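Local coordinates for DNA polymerase (Bacillus phage phi29, PDB 2PY5), which copies the phage genome by protein-primed, strand-displacing DNA synthesis with high processivity and fidelity, and proofreads with a 3'-5' exonuclease, at residues Gly273-Asp278 / Pro282-His287; Leu335-Tyr340 / Val345-Gly350. The protein carries 2 engineered substitutions. All coordinates share one frame; numbering follows the deposited sequence.

Contact 1: Gly273-Asp278 / Pro282-His287. With EDO (1,2-ethanediol), chain V.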
loop_
_atom_site.group_PDB
_atom_site.type_symbol
_atom_site.label_atom_id
_atom_site.label_comp_id
_atom_site.label_asym_id
_atom_site.label_seq_id
_atom_site.Cartn_x
_atom_site.Cartn_y
_atom_site.Cartn_z
ATOM N N GLY F 273 7.162 33.089 12.572
ATOM C CA GLY F 273 8.602 33.073 12.612
ATOM C C GLY F 273 9.175 31.732 12.985
ATOM O O GLY F 273 8.593 30.698 12.659
ATOM N N LYS F 274 10.339 31.769 13.644
ATOM C CA LYS F 274 11.078 30.573 14.034
ATOM C C LYS F 274 10.587 30.049 15.383
ATOM O O LYS F 274 10.434 30.829 16.329
ATOM C CB LYS F 274 12.575 30.888 14.135
ATOM C CG LYS F 274 13.485 29.683 14.343
ATOM C CD LYS F 274 14.938 30.141 14.478
ATOM C CE LYS F 274 15.935 29.017 14.437
ATOM N NZ LYS F 274 16.019 28.264 15.720
ATOM N N TYR F 275 10.364 28.736 15.457
ATOM C CA TYR F 275 9.992 28.060 16.711
ATOM C C TYR F 275 10.970 28.412 17.840
ATOM O O TYR F 275 12.186 28.399 17.636
ATOM C CB TYR F 275 10.004 26.561 16.488
ATOM C CG TYR F 275 9.847 25.701 17.705
ATOM C CD1 TYR F 275 8.597 25.503 18.292
ATOM C CD2 TYR F 275 10.934 25.027 18.232
ATOM C CE1 TYR F 275 8.450 24.693 19.402
ATOM C CE2 TYR F 275 10.803 24.216 19.340
ATOM C CZ TYR F 275 9.552 24.038 19.919
ATOM O OH TYR F 275 9.397 23.216 21.020
ATOM N N VAL F 276 10.413 28.728 19.008
ATOM C CA VAL F 276 11.177 28.890 20.269
ATOM C C VAL F 276 10.902 27.660 21.125
ATOM O O VAL F 276 9.743 27.247 21.291
ATOM C CB VAL F 276 10.803 30.171 21.026
ATOM C CG1 VAL F 276 11.534 30.248 22.381
ATOM C CG2 VAL F 276 11.126 31.407 20.171
ATOM N N TRP F 277 11.980 27.039 21.606
ATOM C CA TRP F 277 11.902 25.839 22.447
ATOM C C TRP F 277 10.853 25.977 23.524
ATOM O O TRP F 277 10.833 26.963 24.277
ATOM C CB TRP F 277 13.267 25.555 23.099
ATOM C CG TRP F 277 13.267 24.449 24.179
ATOM C CD1 TRP F 277 13.621 24.588 25.479
ATOM C CD2 TRP F 277 12.923 23.068 24.006
ATOM N NE1 TRP F 277 13.503 23.387 26.137
ATOM C CE2 TRP F 277 13.079 22.438 25.258
ATOM C CE3 TRP F 277 12.486 22.306 22.922
ATOM C CZ2 TRP F 277 12.823 21.079 25.452
ATOM C CZ3 TRP F 277 12.222 20.958 23.127
ATOM C CH2 TRP F 277 12.394 20.363 24.380
ATOM N N ASP F 278 9.985 24.962 23.589
ATOM C CA ASP F 278 8.958 24.883 24.610
ATOM C C ASP F 278 8.972 23.439 25.108
ATOM O O ASP F 278 8.553 22.540 24.395
ATOM C CB ASP F 278 7.601 25.259 23.994
ATOM C CG ASP F 278 6.474 25.314 25.014
ATOM O OD1 ASP F 278 6.613 24.749 26.123
ATOM O OD2 ASP F 278 5.447 25.942 24.689
ATOM N N PRO F 282 7.211 20.257 22.729
ATOM C CA PRO F 282 8.594 19.999 22.299
ATOM C C PRO F 282 8.783 19.536 20.837
ATOM O O PRO F 282 9.957 19.428 20.378
ATOM C CB PRO F 282 9.041 18.912 23.266
ATOM C CG PRO F 282 7.804 18.115 23.485
ATOM C CD PRO F 282 6.702 19.149 23.555
ATOM N N LEU F 283 7.684 19.271 20.132
ATOM C CA LEU F 283 7.710 18.918 18.713
ATOM C C LEU F 283 7.111 20.054 17.910
ATOM O O LEU F 283 6.220 20.759 18.368
ATOM C CB LEU F 283 6.917 17.642 18.418
ATOM C CG LEU F 283 7.389 16.351 19.082
ATOM C CD1 LEU F 283 6.507 15.191 18.673
ATOM C CD2 LEU F 283 8.875 16.047 18.791
ATOM N N HIS F 284 7.568 20.229 16.674
ATOM C CA HIS F 284 6.993 21.274 15.854
ATOM C C HIS F 284 7.122 20.979 14.374
ATOM O O HIS F 284 7.905 20.132 13.976
ATOM C CB HIS F 284 7.572 22.665 16.181
ATOM C CG HIS F 284 8.972 22.917 15.682
ATOM N ND1 HIS F 284 10.096 22.478 16.340
ATOM C CD2 HIS F 284 9.416 23.649 14.629
ATOM C CE1 HIS F 284 11.178 22.875 15.680
ATOM N NE2 HIS F 284 10.790 23.587 14.636
ATOM N N ILE F 285 6.329 21.706 13.604
ATOM C CA ILE F 285 6.425 21.752 12.134
ATOM C C ILE F 285 6.746 23.202 11.819
ATOM O O ILE F 285 6.062 24.102 12.286
ATOM C CB ILE F 285 5.118 21.274 11.463
ATOM C CG1 ILE F 285 4.935 19.767 11.664
ATOM C CG2 ILE F 285 5.134 21.596 9.932
ATOM C CD1 ILE F 285 3.549 19.230 11.282
ATOM N N GLN F 286 7.807 23.401 11.037
ATOM C CA GLN F 286 8.314 24.742 10.684
ATOM C C GLN F 286 8.111 24.950 9.189
ATOM O O GLN F 286 8.556 24.126 8.396
ATOM C CB GLN F 286 9.796 24.844 11.030
ATOM C CG GLN F 286 10.464 26.181 10.705
ATOM C CD GLN F 286 10.014 27.306 11.632
ATOM O OE1 GLN F 286 10.291 27.282 12.851
ATOM N NE2 GLN F 286 9.352 28.315 11.062
ATOM N N HIS F 287 7.442 26.038 8.824
ATOM C CA HIS F 287 7.414 26.524 7.443
ATOM C C HIS F 287 8.662 27.375 7.253
ATOM O O HIS F 287 8.855 28.379 7.963
ATOM C CB HIS F 287 6.151 27.343 7.181
ATOM C CG HIS F 287 5.979 27.793 5.750
ATOM N ND1 HIS F 287 5.051 28.745 5.387
ATOM C CD2 HIS F 287 6.612 27.431 4.604
ATOM C CE1 HIS F 287 5.115 28.949 4.080
ATOM N NE2 HIS F 287 6.044 28.157 3.581
HETATM C C1 EDO V . 1.840 27.579 25.474
HETATM O O1 EDO V . 1.008 27.403 26.621
HETATM C C2 EDO V . 3.299 27.706 25.882
HETATM O O2 EDO V . 3.728 26.538 26.602
#

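Contact 2: Leu335-Tyr340 / Val345-Gly350. With EDO (1,2-ethanediol), chain X.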
loop_
_atom_site.group_PDB
_atom_site.type_symbol
_atom_site.label_atom_id
_atom_site.label_comp_id
_atom_site.label_asym_id
_atom_site.label_seq_id
_atom_site.Cartn_x
_atom_site.Cartn_y
_atom_site.Cartn_z
ATOM N N LEU F 335 17.645 17.111 10.393
ATOM C CA LEU F 335 18.394 16.347 9.388
ATOM C C LEU F 335 18.890 17.291 8.284
ATOM O O LEU F 335 20.039 17.198 7.846
ATOM C CB LEU F 335 17.521 15.254 8.772
ATOM C CG LEU F 335 17.394 13.996 9.628
ATOM C CD1 LEU F 335 16.232 13.144 9.097
ATOM C CD2 LEU F 335 18.706 13.203 9.640
ATOM N N MET F 336 18.009 18.164 7.826
ATOM C CA MET F 336 18.340 19.062 6.710
ATOM C C MET F 336 19.469 19.999 7.118
ATOM O O MET F 336 20.420 20.221 6.356
ATOM C CB MET F 336 17.114 19.864 6.306
ATOM C CG MET F 336 17.327 20.676 5.038
ATOM S SD MET F 336 15.922 21.704 4.589
ATOM C CE MET F 336 15.858 22.903 5.902
ATOM N N LYS F 337 19.346 20.578 8.314
ATOM C CA LYS F 337 20.353 21.531 8.778
ATOM C C LYS F 337 21.714 20.870 8.940
ATOM O O LYS F 337 22.742 21.514 8.726
ATOM C CB LYS F 337 19.899 22.216 10.088
ATOM C CG LYS F 337 18.685 23.084 9.913
ATOM C CD LYS F 337 18.127 23.621 11.232
ATOM C CE LYS F 337 18.747 24.916 11.630
ATOM N NZ LYS F 337 17.940 25.582 12.703
ATOM N N GLU F 338 21.745 19.584 9.304
ATOM C CA GLU F 338 23.012 18.860 9.415
ATOM C C GLU F 338 23.600 18.481 8.044
ATOM O O GLU F 338 24.796 18.552 7.840
ATOM C CB GLU F 338 22.884 17.597 10.253
ATOM C CG GLU F 338 24.213 16.852 10.338
ATOM C CD GLU F 338 24.232 15.655 11.250
ATOM O OE1 GLU F 338 23.239 15.403 11.951
ATOM O OE2 GLU F 338 25.277 14.962 11.256
ATOM N N HIS F 339 22.736 18.063 7.124
ATOM C CA HIS F 339 23.213 17.531 5.862
ATOM C C HIS F 339 23.492 18.593 4.801
ATOM O O HIS F 339 24.194 18.308 3.829
ATOM C CB HIS F 339 22.206 16.502 5.313
ATOM C CG HIS F 339 22.234 15.193 6.034
ATOM N ND1 HIS F 339 22.406 13.988 5.388
ATOM C CD2 HIS F 339 22.130 14.906 7.356
ATOM C CE1 HIS F 339 22.412 13.011 6.288
ATOM N NE2 HIS F 339 22.215 13.543 7.484
ATOM N N TYR F 340 22.964 19.799 4.993
ATOM C CA TYR F 340 23.046 20.864 3.971
ATOM C C TYR F 340 23.564 22.166 4.533
ATOM O O TYR F 340 23.328 22.481 5.702
ATOM C CB TYR F 340 21.661 21.174 3.401
ATOM C CG TYR F 340 21.049 20.096 2.556
ATOM C CD1 TYR F 340 20.299 19.071 3.139
ATOM C CD2 TYR F 340 21.167 20.115 1.193
ATOM C CE1 TYR F 340 19.714 18.078 2.360
ATOM C CE2 TYR F 340 20.594 19.123 0.403
ATOM C CZ TYR F 340 19.853 18.134 0.996
ATOM O OH TYR F 340 19.285 17.144 0.221
ATOM N N VAL F 345 17.705 31.935 4.429
ATOM C CA VAL F 345 16.683 31.237 5.214
ATOM C C VAL F 345 15.673 32.228 5.760
ATOM O O VAL F 345 16.035 33.253 6.345
ATOM C CB VAL F 345 17.306 30.445 6.369
ATOM C CG1 VAL F 345 16.246 29.738 7.188
ATOM C CG2 VAL F 345 18.316 29.428 5.830
ATOM N N GLU F 346 14.396 31.930 5.532
ATOM C CA GLU F 346 13.310 32.710 6.078
ATOM C C GLU F 346 12.431 31.750 6.858
ATOM O O GLU F 346 11.900 30.809 6.294
ATOM C CB GLU F 346 12.538 33.421 4.957
ATOM C CG GLU F 346 13.415 34.376 4.145
ATOM C CD GLU F 346 12.654 35.252 3.171
ATOM O OE1 GLU F 346 11.704 34.761 2.534
ATOM O OE2 GLU F 346 13.036 36.434 3.023
ATOM N N TYR F 347 12.349 31.950 8.174
ATOM C CA TYR F 347 11.433 31.179 9.014
ATOM C C TYR F 347 10.086 31.874 9.008
ATOM O O TYR F 347 9.948 32.996 9.492
ATOM C CB TYR F 347 11.981 31.074 10.440
ATOM C CG TYR F 347 13.211 30.220 10.547
ATOM C CD1 TYR F 347 14.484 30.782 10.546
ATOM C CD2 TYR F 347 13.100 28.848 10.661
ATOM C CE1 TYR F 347 15.620 29.976 10.648
ATOM C CE2 TYR F 347 14.213 28.040 10.766
ATOM C CZ TYR F 347 15.472 28.602 10.758
ATOM O OH TYR F 347 16.564 27.749 10.868
ATOM N N ILE F 348 9.076 31.211 8.444
ATOM C CA ILE F 348 7.814 31.882 8.136
ATOM C C ILE F 348 6.832 31.789 9.300
ATOM O O ILE F 348 6.370 32.794 9.842
ATOM C CB ILE F 348 7.175 31.312 6.839
ATOM C CG1 ILE F 348 8.180 31.330 5.653
ATOM C CG2 ILE F 348 5.923 32.113 6.479
ATOM C CD1 ILE F 348 8.696 32.700 5.259
ATOM N N SER F 349 6.513 30.557 9.670
ATOM C CA SER F 349 5.533 30.263 10.707
ATOM C C SER F 349 5.601 28.770 11.001
ATOM O O SER F 349 6.336 28.030 10.351
ATOM C CB SER F 349 4.127 30.635 10.227
ATOM O OG SER F 349 3.567 29.630 9.392
ATOM N N GLY F 350 4.795 28.311 11.954
ATOM C CA GLY F 350 4.674 26.888 12.168
ATOM C C GLY F 350 3.634 26.520 13.206
ATOM O O GLY F 350 2.818 27.350 13.607
HETATM C C1 EDO X . 24.345 11.378 11.459
HETATM O O1 EDO X . 25.492 12.230 11.352
HETATM C C2 EDO X . 24.620 10.231 12.427
HETATM O O2 EDO X . 24.585 8.945 11.774
#

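Contact 1: Gly273-Asp278 / Pro282-His287
Gln286 NE2 spends both of its hydrogens on backbone carbonyls, reaching across to Gly273 O at 3.0 Å in a nearly straight bond (176°) and along its own strand to His287 O at 3.1 Å. The principle at work is a side-chain amide standing in for a strand partner: segment 273-278, without regular strand form, crosses over strand 283-294 in the opposite direction, in what is probably TPR1 (terminal protein region 1), one of two insertions that set protein-primed B-family polymerases apart. The same amide takes Tyr275 N onto Gln286 OE1 at 3.0 Å, in the carbonyl plane. Three bonds thus fix the rotation of this buried group, whose chain bends at chi2 (71°) to lay the amide along the loop.

Beside it, the Tyr275 and His284 rings form an offset stack with centroids 3.9 Å apart and planes only 10° from parallel. Each residue also lends a methylene to the other: Tyr275 CB sits 3.6 Å from the His284 centroid, while His284 CB lies over the Tyr275 face. Tyr275 OH bonds to Tyr281 O and accepts a hydrogen bond from Asp278 N, so the ring is held at its far end too. Towards solvent, the Trp277 indole meets the proline ring obliquely, CZ3 lying 3.8 Å from Pro282 CB. Asp278 OD2 makes a salt bridge with Lys352 and accepts a hydrogen bond from O2 of a 1,2-ethanediol at 2.6 Å.

Contact 2: Leu335-Tyr340 / Val345-Gly350
Lys337 and Tyr347 carry the whole contact, a single hydrogen bond from Lys337 NZ to Tyr347 OH, 3.2 Å long. The two side chains approach from opposite directions, the ammonium arriving obliquely to the phenol ring. The close part ends at Lys337 CE, 3.7 Å from Tyr347 OH. Lys337 starts with CG anti to its carbonyl carbon (chi1 -65°) and bends at chi3 (89°), which brings its end round to the hydroxyl. Even the nearest CA pair, Lys337 and Val345, is 11.0 Å apart.

The example is of a helix-to-strand junction: helix 330-339 runs directly into strand 340-356 of the antiparallel sheet, and one long lysine spans the divergence. Met336 also points toward the strand, yet it packs on Leu326 and Leu328 of strand 324-329 instead. In contrast to this thin link, Leu335 and His339 are buried against helix 427-447, where both touch Ile442 and Leu335 also meets Tyr439. Tyr347 has further neighbours, its ring taking a cation-pi contact from Lys274 and lying against Gln286. On the exposed side of the helix, Glu338 OE2 is hydrogen-bonded to Tyr298 OH and, at 2.7 Å, to O1 of a 1,2-ethanediol.

In the fold
From the N terminus, strand 267-272 leads into contact 1, which closes the loop between strands 267-272 and 283-294, landing on the start of the latter. The chain then passes through strand 324-329 and helix 330-339 to contact 2, which bridges the helix-to-strand junction with four residues between its segments. The two contacts follow in series, neither nested nor crossing, although their centres lie only 11 Å apart. Their later segments are neighbours in one antiparallel sheet, His287 N approaching Ser349 O in a probable hydrogen bond; Gly273, from the first segment, also reaches Ile348. Helix 330-339 packs on strands 283-294 (through Leu333) and 324-329 (through Met336), and reaches strand 340-356 through Lys337.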